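Local coordinates for hypothetical protein (Pectobacterium atrosepticum SCRI1043, PDB 2P7I) that probably transfers methyl groups from S-adenosylmethionine to an unidentified acceptor, as a class I (Rossmann-like) methyltransferase, at residues His30-Val34 against Asp55-Arg59; Asp105-His111 against Arg136-Pro142; Ala144-Arg149 against Asn161-Thr165; Leu191-Ser197 against Phe241-Gly247; Ser197-Phe201 against Cys226-Gln231. All blocks are in the same frame, centred on the assembly; numbering follows the deposited sequence.

Contact 1. Residues His30-Val34 against Asp55-Arg59; sequences HPFMV and DFTSR
D55 begins the contact with CB, which lies near the plane of the H30 ring at its edge, 4.2 Å from H30 CE1. Its carboxylate turns elsewhere, to a salt bridge with R83. The CG of F56 stands anti to the backbone N (chi1 -163°), which carries the ring across to helix 24-37, where its edge meets the face of H30 in a T-shaped pair. The ring planes stand at 74°, and F56 CD1 lies 3.7 Å from H30 CG. Farther round the same ring, F56 CZ touches V34 CG2 at 3.7 Å, and the selenium of M33, a selenomethionine, makes an oblique Met-aromatic contact. This packing illustrates how a class I methyltransferase can lay an N-terminal helix beside the helix after the first strand, near the C-terminal strand ends where relatives bind S-adenosylmethionine. A buffer molecule near F56 is consistent with a pocket there. R59 closes the segment with a chain extended from CG to NE that passes alongside H30 CB. One face of its guanidinium lies over the proline ring of P31, with P31 CD centred 3.8 Å from R59 CZ. No direct hydrogen bond joins the segments; instead one water, 2.6 Å from H30 ND1, is shared with D55 O and R59 NE, lying at the edges of both the imidazole and the guanidinium.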
# COMPACT_ATOMS: atom_id res chain seq x y z
N HIS B 30 20.41 -12.34 -4.22
CA HIS B 30 20.49 -13.63 -4.93
C HIS B 30 19.85 -14.78 -4.13
O HIS B 30 19.03 -15.50 -4.66
CB HIS B 30 21.92 -13.97 -5.33
CG HIS B 30 22.43 -13.21 -6.51
ND1 HIS B 30 23.64 -13.48 -7.10
CD2 HIS B 30 21.89 -12.18 -7.21
CE1 HIS B 30 23.83 -12.67 -8.12
NE2 HIS B 30 22.78 -11.87 -8.21
N PRO B 31 20.23 -14.95 -2.86
CA PRO B 31 19.55 -16.01 -2.10
C PRO B 31 18.02 -15.88 -1.94
O PRO B 31 17.31 -16.88 -2.01
CB PRO B 31 20.29 -16.02 -0.74
CG PRO B 31 21.09 -14.78 -0.70
CD PRO B 31 21.34 -14.34 -2.12
N PHE B 32 17.52 -14.67 -1.73
CA PHE B 32 16.08 -14.45 -1.63
C PHE B 32 15.40 -14.68 -2.96
O PHE B 32 14.27 -15.14 -2.99
CB PHE B 32 15.77 -13.06 -1.07
CG PHE B 32 15.99 -12.93 0.40
CD1 PHE B 32 15.47 -13.87 1.28
CD2 PHE B 32 16.71 -11.88 0.92
CE1 PHE B 32 15.66 -13.78 2.65
CE2 PHE B 32 16.91 -11.79 2.32
CZ PHE B 32 16.38 -12.75 3.16
N MSE B 33 16.08 -14.39 -4.05
CA MSE B 33 15.51 -14.67 -5.37
C MSE B 33 15.30 -16.19 -5.54
O MSE B 33 14.25 -16.64 -6.00
CB MSE B 33 16.44 -14.14 -6.46
CG MSE B 33 16.26 -12.66 -6.75
SE MSE B 33 17.65 -12.09 -7.98
CE MSE B 33 17.22 -10.29 -7.92
N VAL B 34 16.31 -16.99 -5.18
CA VAL B 34 16.19 -18.44 -5.22
C VAL B 34 15.07 -18.92 -4.29
O VAL B 34 14.27 -19.75 -4.68
CB VAL B 34 17.55 -19.14 -4.93
CG1 VAL B 34 17.38 -20.66 -4.84
CG2 VAL B 34 18.54 -18.79 -6.02
N ASP B 55 27.63 -16.25 -11.01
CA ASP B 55 27.31 -16.07 -9.60
C ASP B 55 25.92 -16.60 -9.25
O ASP B 55 25.73 -17.22 -8.20
CB ASP B 55 27.41 -14.60 -9.19
CG ASP B 55 28.84 -14.07 -9.28
OD1 ASP B 55 29.76 -14.68 -8.69
OD2 ASP B 55 29.03 -13.05 -9.98
N PHE B 56 24.95 -16.39 -10.12
CA PHE B 56 23.61 -16.88 -9.82
C PHE B 56 23.51 -18.35 -10.18
O PHE B 56 22.81 -19.11 -9.51
CB PHE B 56 22.57 -16.04 -10.55
CG PHE B 56 21.19 -16.19 -9.99
CD1 PHE B 56 20.89 -15.76 -8.70
CD2 PHE B 56 20.17 -16.75 -10.75
CE1 PHE B 56 19.60 -15.92 -8.17
CE2 PHE B 56 18.90 -16.89 -10.23
CZ PHE B 56 18.61 -16.46 -8.94
N THR B 57 24.21 -18.78 -11.22
CA THR B 57 24.15 -20.18 -11.66
C THR B 57 24.50 -21.13 -10.52
O THR B 57 23.86 -22.17 -10.35
CB THR B 57 25.12 -20.45 -12.81
OG1 THR B 57 25.19 -19.31 -13.66
CG2 THR B 57 24.68 -21.70 -13.60
N SER B 58 25.50 -20.75 -9.74
CA SER B 58 25.99 -21.62 -8.68
C SER B 58 24.88 -21.93 -7.67
O SER B 58 24.81 -23.04 -7.14
CB SER B 58 27.20 -21.02 -7.99
OG SER B 58 26.87 -19.83 -7.33
N ARG B 59 23.99 -20.96 -7.44
CA ARG B 59 22.86 -21.19 -6.56
C ARG B 59 21.81 -22.07 -7.22
O ARG B 59 21.18 -22.91 -6.57
CB ARG B 59 22.26 -19.86 -6.14
CG ARG B 59 23.25 -19.04 -5.37
CD ARG B 59 22.62 -17.83 -4.83
NE ARG B 59 23.57 -17.02 -4.06
CZ ARG B 59 23.80 -17.14 -2.75
NH1 ARG B 59 23.15 -18.02 -2.00
NH2 ARG B 59 24.68 -16.34 -2.20
O HOH W 1 25.03 -15.43 -6.03

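Contact 2. Residues Asp105-His111 against Arg136-Pro142; sequences DNIVLTH and RLFLVCP
D105-H111 and R136-P142 run parallel and in step, their axes 10° apart, with six backbone hydrogen bonds alternating between them. They are central neighbours of the Rossmann-like sheet, joined by a beta-alpha-beta crossover through helix 119-130. The bond from F138 N to I107 O, 2.7 Å long, is nearly straight and comes in almost along the C=O axis. On the face shared by N106, V108, F138 and V140, the F138 ring lies side by side with the N106 side chain, amide and ring planes 33° apart, and N106 OD1 is 3.6 Å from F138 CE1. The amide nitrogen of N106 is turned away to R42 O and N45 O, while F37 of helix 24-37 packs against F138. On the other face the aliphatic side chains pair off: L137 CD1 crosses to I107 CG2 at 3.7 Å, and L109 CD2 meets L139 CD1 at 3.8 Å, the last two side chains pointing the same way. Past the strand end, H111 NE2 bonds to S239 OG, and one face of the imidazole receives P142 in a CH-pi contact, P142 CD standing 3.7 Å above the ring centre and 9° off its normal.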
# COMPACT_ATOMS: atom_id res chain seq x y z
N ASP B 105 12.09 -26.23 -19.29
CA ASP B 105 11.01 -26.31 -18.30
C ASP B 105 10.98 -25.09 -17.38
O ASP B 105 9.92 -24.72 -16.89
CB ASP B 105 11.17 -27.59 -17.49
CG ASP B 105 11.11 -28.81 -18.37
OD1 ASP B 105 10.03 -29.05 -18.95
OD2 ASP B 105 12.15 -29.50 -18.49
N ASN B 106 12.15 -24.50 -17.17
CA ASN B 106 12.34 -23.33 -16.32
C ASN B 106 13.27 -22.37 -17.07
O ASN B 106 14.33 -22.78 -17.55
CB ASN B 106 13.02 -23.71 -14.99
CG ASN B 106 12.21 -24.73 -14.18
OD1 ASN B 106 11.35 -24.36 -13.37
ND2 ASN B 106 12.51 -26.02 -14.39
N ILE B 107 12.88 -21.10 -17.18
CA ILE B 107 13.75 -20.08 -17.79
C ILE B 107 13.94 -18.96 -16.81
O ILE B 107 12.96 -18.47 -16.25
CB ILE B 107 13.20 -19.58 -19.15
CG1 ILE B 107 13.09 -20.77 -20.11
CG2 ILE B 107 14.12 -18.47 -19.71
CD1 ILE B 107 12.51 -20.44 -21.51
N VAL B 108 15.19 -18.59 -16.55
CA VAL B 108 15.48 -17.55 -15.58
C VAL B 108 15.97 -16.32 -16.32
O VAL B 108 16.92 -16.40 -17.10
CB VAL B 108 16.53 -18.01 -14.52
CG1 VAL B 108 17.02 -16.79 -13.69
CG2 VAL B 108 15.94 -19.09 -13.62
N LEU B 109 15.27 -15.19 -16.10
CA LEU B 109 15.70 -13.88 -16.64
C LEU B 109 15.66 -12.83 -15.53
O LEU B 109 14.64 -12.16 -15.31
CB LEU B 109 14.86 -13.47 -17.86
CG LEU B 109 15.36 -12.33 -18.73
CD1 LEU B 109 16.64 -12.65 -19.57
CD2 LEU B 109 14.20 -11.81 -19.63
N THR B 110 16.75 -12.78 -14.77
CA THR B 110 16.81 -11.93 -13.58
C THR B 110 17.79 -10.81 -13.79
O THR B 110 18.97 -11.05 -14.09
CB THR B 110 17.19 -12.68 -12.27
OG1 THR B 110 18.41 -13.43 -12.43
CG2 THR B 110 16.07 -13.60 -11.86
N HIS B 111 17.27 -9.59 -13.65
CA HIS B 111 18.05 -8.37 -13.86
C HIS B 111 18.79 -8.34 -15.17
O HIS B 111 19.95 -7.95 -15.25
CB HIS B 111 19.00 -8.16 -12.67
CG HIS B 111 18.29 -7.84 -11.40
ND1 HIS B 111 18.82 -7.02 -10.43
CD2 HIS B 111 17.04 -8.15 -10.97
CE1 HIS B 111 17.96 -6.90 -9.44
NE2 HIS B 111 16.86 -7.55 -9.74
N ARG B 136 8.02 -22.58 -17.28
CA ARG B 136 7.84 -21.33 -16.57
C ARG B 136 9.04 -20.39 -16.75
O ARG B 136 10.17 -20.82 -16.65
CB ARG B 136 7.59 -21.61 -15.09
CG ARG B 136 6.20 -22.22 -14.86
CD ARG B 136 5.97 -22.62 -13.44
NE ARG B 136 4.70 -23.34 -13.32
CZ ARG B 136 4.25 -23.88 -12.20
NH1 ARG B 136 4.94 -23.77 -11.10
NH2 ARG B 136 3.10 -24.54 -12.20
N LEU B 137 8.73 -19.11 -16.97
CA LEU B 137 9.67 -18.04 -16.99
C LEU B 137 9.63 -17.33 -15.66
O LEU B 137 8.53 -17.02 -15.13
CB LEU B 137 9.34 -17.05 -18.13
CG LEU B 137 10.14 -15.74 -18.11
CD1 LEU B 137 11.70 -15.95 -18.39
CD2 LEU B 137 9.50 -14.71 -19.03
N PHE B 138 10.85 -17.16 -15.11
CA PHE B 138 11.11 -16.43 -13.89
C PHE B 138 11.70 -15.10 -14.25
O PHE B 138 12.93 -14.96 -14.44
CB PHE B 138 12.02 -17.23 -12.99
CG PHE B 138 11.43 -18.53 -12.57
CD1 PHE B 138 11.41 -19.61 -13.45
CD2 PHE B 138 10.90 -18.68 -11.29
CE1 PHE B 138 10.82 -20.81 -13.08
CE2 PHE B 138 10.34 -19.88 -10.89
CZ PHE B 138 10.27 -20.95 -11.79
N LEU B 139 10.84 -14.10 -14.30
CA LEU B 139 11.17 -12.77 -14.79
C LEU B 139 11.31 -11.77 -13.65
O LEU B 139 10.35 -11.45 -12.99
CB LEU B 139 10.08 -12.26 -15.77
CG LEU B 139 10.24 -10.86 -16.34
CD1 LEU B 139 11.57 -10.75 -17.15
CD2 LEU B 139 9.04 -10.53 -17.27
N VAL B 140 12.53 -11.30 -13.42
CA VAL B 140 12.78 -10.43 -12.25
C VAL B 140 13.56 -9.21 -12.70
O VAL B 140 14.54 -9.34 -13.36
CB VAL B 140 13.52 -11.16 -11.10
CG1 VAL B 140 13.78 -10.21 -9.93
CG2 VAL B 140 12.74 -12.38 -10.62
N CYS B 141 13.10 -8.02 -12.29
CA CYS B 141 13.79 -6.78 -12.57
C CYS B 141 13.83 -5.88 -11.34
O CYS B 141 12.96 -5.97 -10.46
CB CYS B 141 13.03 -6.03 -13.66
SG CYS B 141 13.09 -6.81 -15.29
N PRO B 142 14.80 -4.95 -11.30
CA PRO B 142 14.81 -3.93 -10.26
C PRO B 142 13.54 -3.07 -10.35
O PRO B 142 13.06 -2.76 -11.42
CB PRO B 142 16.08 -3.12 -10.58
CG PRO B 142 16.76 -3.78 -11.52
CD PRO B 142 15.93 -4.81 -12.20

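Contact 3. Residues Ala144-Arg149 against Asn161-Thr165; sequences ANAVSR and NSAVT
R149 reaches across to N161 and A163 with a chain extended from CG to NE, laying the edge of its guanidinium against their backbone carbonyls. CG stands anti to the backbone N (chi1 -163°), which directs the chain off the helix toward the loop. R149 NE donates to N161 O at 2.8 Å in a fairly straight bond (162°) that lies both in the carbonyl plane and in the guanidinium plane. The bond from R149 NH2 to A163 O, also 2.8 Å, is weak because it is sharply bent. With NH1 in a salt bridge to E168, several edges of the flat group are fixed, which should restrict its rotation. The second grip is between amides: N161 ND2 donates to N145 OD1 at 3.1 Å, approaching from above the carbonyl plane, and the two amide planes are 66° apart. N145 ND2 is held in turn by D235, and N161 N by D180 of the fourth subunit. Between these polar ties, A144 packs against N161, with A144 O 3.2 Å from N161 CB. A146 occupies the N-cap position of helix 147-154, and T165, whose side chain caps a backbone N, that of helix 166-171; E168 OE1 accepts from T165 N, consistent with a capping box. The contact thus ties the start of helix 147-154, just after strand 135-142, to the loop that leads into helix 166-171.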
# COMPACT_ATOMS: atom_id res chain seq x y z
N ALA B 144 11.15 0.13 -9.90
CA ALA B 144 11.08 1.58 -9.85
C ALA B 144 10.50 2.07 -8.56
O ALA B 144 10.83 3.17 -8.11
CB ALA B 144 10.24 2.10 -11.03
N ASN B 145 9.51 1.35 -8.02
CA ASN B 145 8.76 1.81 -6.90
C ASN B 145 9.29 1.29 -5.57
O ASN B 145 8.63 1.43 -4.57
CB ASN B 145 7.30 1.46 -7.04
CG ASN B 145 6.69 2.07 -8.27
OD1 ASN B 145 7.25 2.99 -8.84
ND2 ASN B 145 5.53 1.55 -8.67
N ALA B 146 10.47 0.70 -5.55
CA ALA B 146 11.07 0.28 -4.31
C ALA B 146 11.15 1.46 -3.35
O ALA B 146 11.42 2.59 -3.76
CB ALA B 146 12.51 -0.22 -4.57
N VAL B 147 10.97 1.18 -2.06
CA VAL B 147 10.97 2.24 -1.06
C VAL B 147 12.21 3.09 -1.09
O VAL B 147 12.12 4.31 -1.16
CB VAL B 147 10.70 1.73 0.37
CG1 VAL B 147 10.94 2.85 1.43
CG2 VAL B 147 9.30 1.27 0.45
N SER B 148 13.36 2.44 -1.07
CA SER B 148 14.63 3.14 -1.13
C SER B 148 14.71 4.09 -2.33
O SER B 148 15.18 5.23 -2.20
CB SER B 148 15.77 2.13 -1.16
OG SER B 148 15.61 1.25 -2.25
N ARG B 149 14.26 3.63 -3.48
CA ARG B 149 14.29 4.42 -4.70
C ARG B 149 13.33 5.60 -4.63
O ARG B 149 13.66 6.71 -5.03
CB ARG B 149 13.98 3.57 -5.92
CG ARG B 149 14.40 4.27 -7.20
CD ARG B 149 14.12 3.43 -8.40
NE ARG B 149 14.42 4.15 -9.63
CZ ARG B 149 15.63 4.22 -10.16
NH1 ARG B 149 16.64 3.61 -9.59
NH2 ARG B 149 15.82 4.86 -11.29
N ASN B 161 10.24 7.83 -10.35
CA ASN B 161 10.56 6.43 -10.00
C ASN B 161 11.12 5.65 -11.21
O ASN B 161 12.14 4.95 -11.11
CB ASN B 161 9.33 5.73 -9.42
CG ASN B 161 8.84 6.35 -8.12
OD1 ASN B 161 9.39 7.30 -7.57
ND2 ASN B 161 7.74 5.77 -7.61
N SER B 162 10.47 5.78 -12.36
CA SER B 162 10.83 5.00 -13.53
C SER B 162 11.91 5.66 -14.35
O SER B 162 12.18 5.23 -15.46
CB SER B 162 9.60 4.75 -14.42
OG SER B 162 9.11 5.97 -14.95
N ALA B 163 12.49 6.75 -13.85
CA ALA B 163 13.60 7.37 -14.53
C ALA B 163 14.73 6.36 -14.64
O ALA B 163 14.85 5.44 -13.84
CB ALA B 163 14.11 8.65 -13.77
N VAL B 164 15.57 6.57 -15.64
CA VAL B 164 16.85 5.85 -15.72
C VAL B 164 17.92 6.91 -15.45
O VAL B 164 18.00 7.91 -16.17
CB VAL B 164 17.10 5.21 -17.13
CG1 VAL B 164 18.48 4.54 -17.16
CG2 VAL B 164 16.02 4.21 -17.51
N THR B 165 18.71 6.74 -14.39
CA THR B 165 19.70 7.73 -14.03
C THR B 165 20.89 7.58 -14.95
O THR B 165 20.99 6.65 -15.74
CB THR B 165 20.27 7.60 -12.58
OG1 THR B 165 21.07 6.43 -12.47
CG2 THR B 165 19.15 7.55 -11.52

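Contact 4. Residues Leu191-Ser197 against Phe241-Gly247; sequences LQVTYRS and FLLCEKG
V193 and R196 pack against L242 and C244 on the tight face of this antiparallel pair. V193 CG2 touches C244 SG at 4.0 Å and L242 CD1 at 4.1 Å, while L242 CD2 lies against R196 CG at 3.7 Å. Helix 179-188 lies over this side, and its E183 forms a salt bridge with R196 NE. R196 is bent at chi2 (135°), and one face of its guanidinium lies over V193 CG1. Looser packing marks the Q192, T194 and E245 end of the other face. Q192 is exposed and spreads past G247, with Q192 CG 3.9 Å from G247 CA. E245 is partly exposed; its OE2 has a long, weak ion pair with R136 NE and, tentatively, a bond from T194 OG1, which rests on one of two conformers. Between V193 and R196 the register slips by one residue: T194 N and Y195 N both donate to L243 O, at 2.8 Å and 3.2 Å, a classic beta bulge. In one of its two conformers Y195 bonds through its hydroxyl to A36 O of the second subunit. Strand 237-245, antiparallel to its neighbour 135-142 and inserted between it and edge strand 192-201, gives the reversed seventh strand that distinguishes class I methyltransferases from other Rossmann-like folds.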
# COMPACT_ATOMS: atom_id res chain seq x y z
N LEU B 191 3.24 -13.80 -23.58
CA LEU B 191 3.30 -14.61 -22.38
C LEU B 191 2.06 -14.51 -21.57
O LEU B 191 1.34 -13.49 -21.65
CB LEU B 191 4.43 -14.17 -21.48
CG LEU B 191 5.86 -14.39 -22.03
CD1 LEU B 191 6.83 -13.41 -21.38
CD2 LEU B 191 6.30 -15.87 -21.85
N GLN B 192 1.79 -15.56 -20.79
CA GLN B 192 0.70 -15.56 -19.81
C GLN B 192 1.33 -15.25 -18.48
O GLN B 192 2.22 -15.95 -18.06
CB GLN B 192 -0.00 -16.92 -19.73
CG GLN B 192 -0.59 -17.42 -21.05
CD GLN B 192 -1.65 -18.53 -20.86
OE1 GLN B 192 -1.45 -19.67 -21.27
NE2 GLN B 192 -2.78 -18.18 -20.25
N VAL B 193 0.89 -14.18 -17.82
CA VAL B 193 1.44 -13.85 -16.51
C VAL B 193 0.58 -14.57 -15.50
O VAL B 193 -0.62 -14.32 -15.40
CB VAL B 193 1.47 -12.32 -16.27
CG1 VAL B 193 1.84 -12.04 -14.82
CG2 VAL B 193 2.42 -11.66 -17.25
N THR B 194 1.20 -15.46 -14.73
CA THR B 194 0.53 -16.34 -13.81
C THR B 194 0.57 -15.85 -12.37
O THR B 194 -0.36 -16.06 -11.61
CB THR B 194 1.22 -17.71 -13.89
OG1 THR B 194 1.14 -18.19 -15.25
CG2 THR B 194 0.61 -18.70 -12.95
N TYR B 195 1.70 -15.23 -12.00
CA TYR B 195 1.87 -14.72 -10.64
C TYR B 195 2.68 -13.45 -10.64
O TYR B 195 3.63 -13.31 -11.41
CB TYR B 195 2.49 -15.74 -9.69
CG TYR B 195 1.54 -16.11 -8.58
CD1 TYR B 195 1.61 -15.51 -7.32
CD2 TYR B 195 0.51 -17.01 -8.81
CE1 TYR B 195 0.67 -15.85 -6.31
CE2 TYR B 195 -0.41 -17.34 -7.83
CZ TYR B 195 -0.33 -16.77 -6.60
OH TYR B 195 -1.29 -17.17 -5.67
N ARG B 196 2.30 -12.52 -9.79
CA ARG B 196 3.02 -11.27 -9.59
C ARG B 196 3.40 -11.21 -8.11
O ARG B 196 2.56 -11.50 -7.25
CB ARG B 196 2.16 -10.06 -9.89
CG ARG B 196 1.43 -10.12 -11.22
CD ARG B 196 0.01 -9.72 -11.19
NE ARG B 196 -0.53 -9.89 -12.52
CZ ARG B 196 -1.07 -11.03 -12.97
NH1 ARG B 196 -1.26 -12.06 -12.15
NH2 ARG B 196 -1.49 -11.13 -14.23
N SER B 197 4.65 -10.87 -7.85
CA SER B 197 5.13 -10.72 -6.47
C SER B 197 6.33 -9.80 -6.43
O SER B 197 6.72 -9.21 -7.44
CB SER B 197 5.48 -12.09 -5.85
OG SER B 197 5.56 -12.02 -4.41
N PHE B 241 8.79 -9.48 -9.58
CA PHE B 241 8.90 -10.86 -10.02
C PHE B 241 7.58 -11.22 -10.64
O PHE B 241 6.52 -11.21 -9.98
CB PHE B 241 9.26 -11.75 -8.79
CG PHE B 241 9.12 -13.24 -8.99
CD1 PHE B 241 9.36 -13.86 -10.22
CD2 PHE B 241 8.79 -14.05 -7.92
CE1 PHE B 241 9.19 -15.24 -10.37
CE2 PHE B 241 8.67 -15.44 -8.06
CZ PHE B 241 8.82 -16.03 -9.29
N LEU B 242 7.62 -11.49 -11.94
CA LEU B 242 6.55 -12.12 -12.64
C LEU B 242 6.85 -13.59 -12.99
O LEU B 242 7.85 -13.90 -13.60
CB LEU B 242 6.21 -11.36 -13.94
CG LEU B 242 5.77 -9.88 -13.88
CD1 LEU B 242 5.32 -9.50 -15.35
CD2 LEU B 242 4.65 -9.68 -12.92
N LEU B 243 5.94 -14.48 -12.62
CA LEU B 243 5.97 -15.87 -13.05
C LEU B 243 5.10 -15.97 -14.26
O LEU B 243 3.90 -15.65 -14.23
CB LEU B 243 5.41 -16.82 -11.98
CG LEU B 243 5.59 -18.33 -12.30
CD1 LEU B 243 7.10 -18.71 -12.17
CD2 LEU B 243 4.73 -19.15 -11.37
N CYS B 244 5.67 -16.42 -15.36
CA CYS B 244 4.96 -16.46 -16.62
C CYS B 244 4.98 -17.86 -17.23
O CYS B 244 5.89 -18.66 -16.97
CB CYS B 244 5.67 -15.54 -17.61
SG CYS B 244 5.77 -13.79 -17.11
N GLU B 245 3.95 -18.13 -18.01
CA GLU B 245 3.82 -19.38 -18.77
C GLU B 245 3.59 -19.05 -20.22
O GLU B 245 3.35 -17.88 -20.59
CB GLU B 245 2.71 -20.25 -18.19
CG GLU B 245 3.18 -20.78 -16.83
CD GLU B 245 2.13 -21.55 -16.05
OE1 GLU B 245 1.60 -22.53 -16.57
OE2 GLU B 245 1.85 -21.18 -14.89
N LYS B 246 3.71 -20.07 -21.04
CA LYS B 246 3.67 -19.90 -22.49
C LYS B 246 2.25 -19.60 -22.95
O LYS B 246 1.30 -20.24 -22.52
CB LYS B 246 4.19 -21.17 -23.16
CG LYS B 246 4.16 -21.15 -24.64
CD LYS B 246 4.94 -22.36 -25.23
CE LYS B 246 4.91 -22.29 -26.77
NZ LYS B 246 5.91 -23.21 -27.45
N GLY B 247 2.10 -18.60 -23.82
CA GLY B 247 0.83 -18.37 -24.55
C GLY B 247 0.91 -18.83 -26.01
O GLY B 247 1.99 -18.85 -26.57

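Contact 5. Residues Ser197-Phe201 against Cys226-Gln231; sequences SGIFF and CYQLGQ
S197 starts a stretch of the edge strand that crosses helix 220-230 at the margin of the methyltransferase sheet, and its first link is through water: S197 OG lies 2.6 Å from a molecule that is also 2.8 Å from Q231 O. At G198 a second water takes over, donating to G198 O and to Y227 O (2.7 Å) and accepting from F200 N, so that three backbone groups are joined across the crossing. The F200 ring receives C226 over one face in a CH-pi contact, C226 CB 3.5 Å from F200 CE1, with the sulfur oblique to the ring; W209 and F24 meet it edge-to-face. L229 CD2 lies over one face of the F201 ring, 4.0 Å from F201 CD2, and G230, lacking a side chain, lets the backbones come close. V147 of the third subunit also packs on F201. F201 N donates to C226 O at 2.9 Å, entering from the face of that carbonyl opposite the one used by G230 N.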
# COMPACT_ATOMS: atom_id res chain seq x y z
N SER B 197 4.65 -10.87 -7.85
CA SER B 197 5.13 -10.72 -6.47
C SER B 197 6.33 -9.80 -6.43
O SER B 197 6.72 -9.21 -7.44
CB SER B 197 5.48 -12.09 -5.85
OG SER B 197 5.56 -12.02 -4.41
N GLY B 198 6.88 -9.62 -5.25
CA GLY B 198 8.05 -8.79 -5.05
C GLY B 198 9.04 -9.48 -4.14
O GLY B 198 8.70 -10.34 -3.36
N ILE B 199 10.31 -9.14 -4.31
CA ILE B 199 11.37 -9.75 -3.55
C ILE B 199 12.13 -8.68 -2.75
O ILE B 199 12.85 -7.85 -3.30
CB ILE B 199 12.34 -10.52 -4.46
CG1 ILE B 199 11.56 -11.57 -5.27
CG2 ILE B 199 13.54 -11.15 -3.60
CD1 ILE B 199 12.34 -12.11 -6.48
N PHE B 200 11.92 -8.73 -1.42
CA PHE B 200 12.66 -7.97 -0.41
C PHE B 200 12.17 -6.54 -0.21
O PHE B 200 12.39 -5.70 -1.05
CB PHE B 200 14.17 -7.94 -0.66
CG PHE B 200 15.00 -7.55 0.56
CD1 PHE B 200 15.39 -8.49 1.47
CD2 PHE B 200 15.39 -6.24 0.78
CE1 PHE B 200 16.16 -8.12 2.60
CE2 PHE B 200 16.14 -5.88 1.91
CZ PHE B 200 16.50 -6.80 2.81
N PHE B 201 11.56 -6.28 0.92
CA PHE B 201 11.17 -4.92 1.30
C PHE B 201 12.41 -4.07 1.56
O PHE B 201 13.09 -4.27 2.53
CB PHE B 201 10.26 -4.98 2.52
CG PHE B 201 9.39 -3.75 2.69
CD1 PHE B 201 9.95 -2.55 3.11
CD2 PHE B 201 8.03 -3.80 2.44
CE1 PHE B 201 9.17 -1.43 3.29
CE2 PHE B 201 7.25 -2.68 2.61
CZ PHE B 201 7.81 -1.50 3.04
N CYS B 226 12.26 -8.82 6.10
CA CYS B 226 12.08 -7.95 4.96
C CYS B 226 11.62 -8.75 3.78
O CYS B 226 10.86 -8.25 2.97
CB CYS B 226 13.38 -7.25 4.60
SG CYS B 226 13.93 -5.98 5.83
N TYR B 227 12.18 -9.93 3.60
CA TYR B 227 11.68 -10.85 2.57
C TYR B 227 10.20 -11.22 2.79
O TYR B 227 9.36 -11.22 1.86
CB TYR B 227 12.57 -12.09 2.53
CG TYR B 227 12.03 -13.18 1.62
CD1 TYR B 227 12.14 -13.07 0.24
CD2 TYR B 227 11.38 -14.28 2.14
CE1 TYR B 227 11.66 -14.06 -0.62
CE2 TYR B 227 10.87 -15.28 1.28
CZ TYR B 227 10.99 -15.16 -0.09
OH TYR B 227 10.48 -16.13 -0.93
N GLN B 228 9.89 -11.61 4.00
CA GLN B 228 8.55 -12.03 4.35
C GLN B 228 7.55 -10.88 4.15
O GLN B 228 6.50 -11.06 3.55
CB GLN B 228 8.48 -12.49 5.79
CG GLN B 228 9.20 -13.78 6.09
CD GLN B 228 9.25 -13.99 7.62
OE1 GLN B 228 8.31 -14.49 8.22
NE2 GLN B 228 10.27 -13.50 8.23
N LEU B 229 7.88 -9.70 4.68
CA LEU B 229 6.98 -8.56 4.52
C LEU B 229 6.86 -8.08 3.08
O LEU B 229 5.80 -7.64 2.69
CB LEU B 229 7.40 -7.39 5.40
CG LEU B 229 6.35 -6.27 5.52
CD1 LEU B 229 5.13 -6.73 6.29
CD2 LEU B 229 7.02 -5.03 6.13
N GLY B 230 7.94 -8.15 2.31
CA GLY B 230 7.94 -7.79 0.92
C GLY B 230 6.90 -8.48 0.10
O GLY B 230 6.30 -7.88 -0.79
N GLN B 231 6.67 -9.77 0.37
CA GLN B 231 5.59 -10.47 -0.33
C GLN B 231 4.23 -9.81 -0.14
O GLN B 231 3.37 -9.93 -1.02
CB GLN B 231 5.51 -11.93 0.11
CG GLN B 231 6.74 -12.70 -0.34
CD GLN B 231 6.72 -14.16 0.06
OE1 GLN B 231 5.89 -14.56 0.85
NE2 GLN B 231 7.69 -14.93 -0.46
O HOH W 2 3.36 -11.95 -2.95
O HOH W 3 9.82 -10.44 -0.64

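Overall arrangement
Contacts 2, 4 and 5 share one sheet: L137 N probably hydrogen-bonds to C244 O and L242 N to L139 O, each at 2.9 Å, and S197 belongs to both contact 4 and contact 5. Contact 1 packs on contact 2 through M33, which meets H111 and V140, and F32 packs on I199 of the edge strand and on Y227 of helix 220-230 in contact 5. A buffer molecule lies about 4 Å from the F56 side chain and about 3 Å from that of T110 (nearest atoms), which may mark a pocket between contacts 1 and 2 consistent with the family's cofactor site. Contact 3, centred about 23 Å from the centre of contact 1, is remote from it but touches contact 5 through V147 and F201.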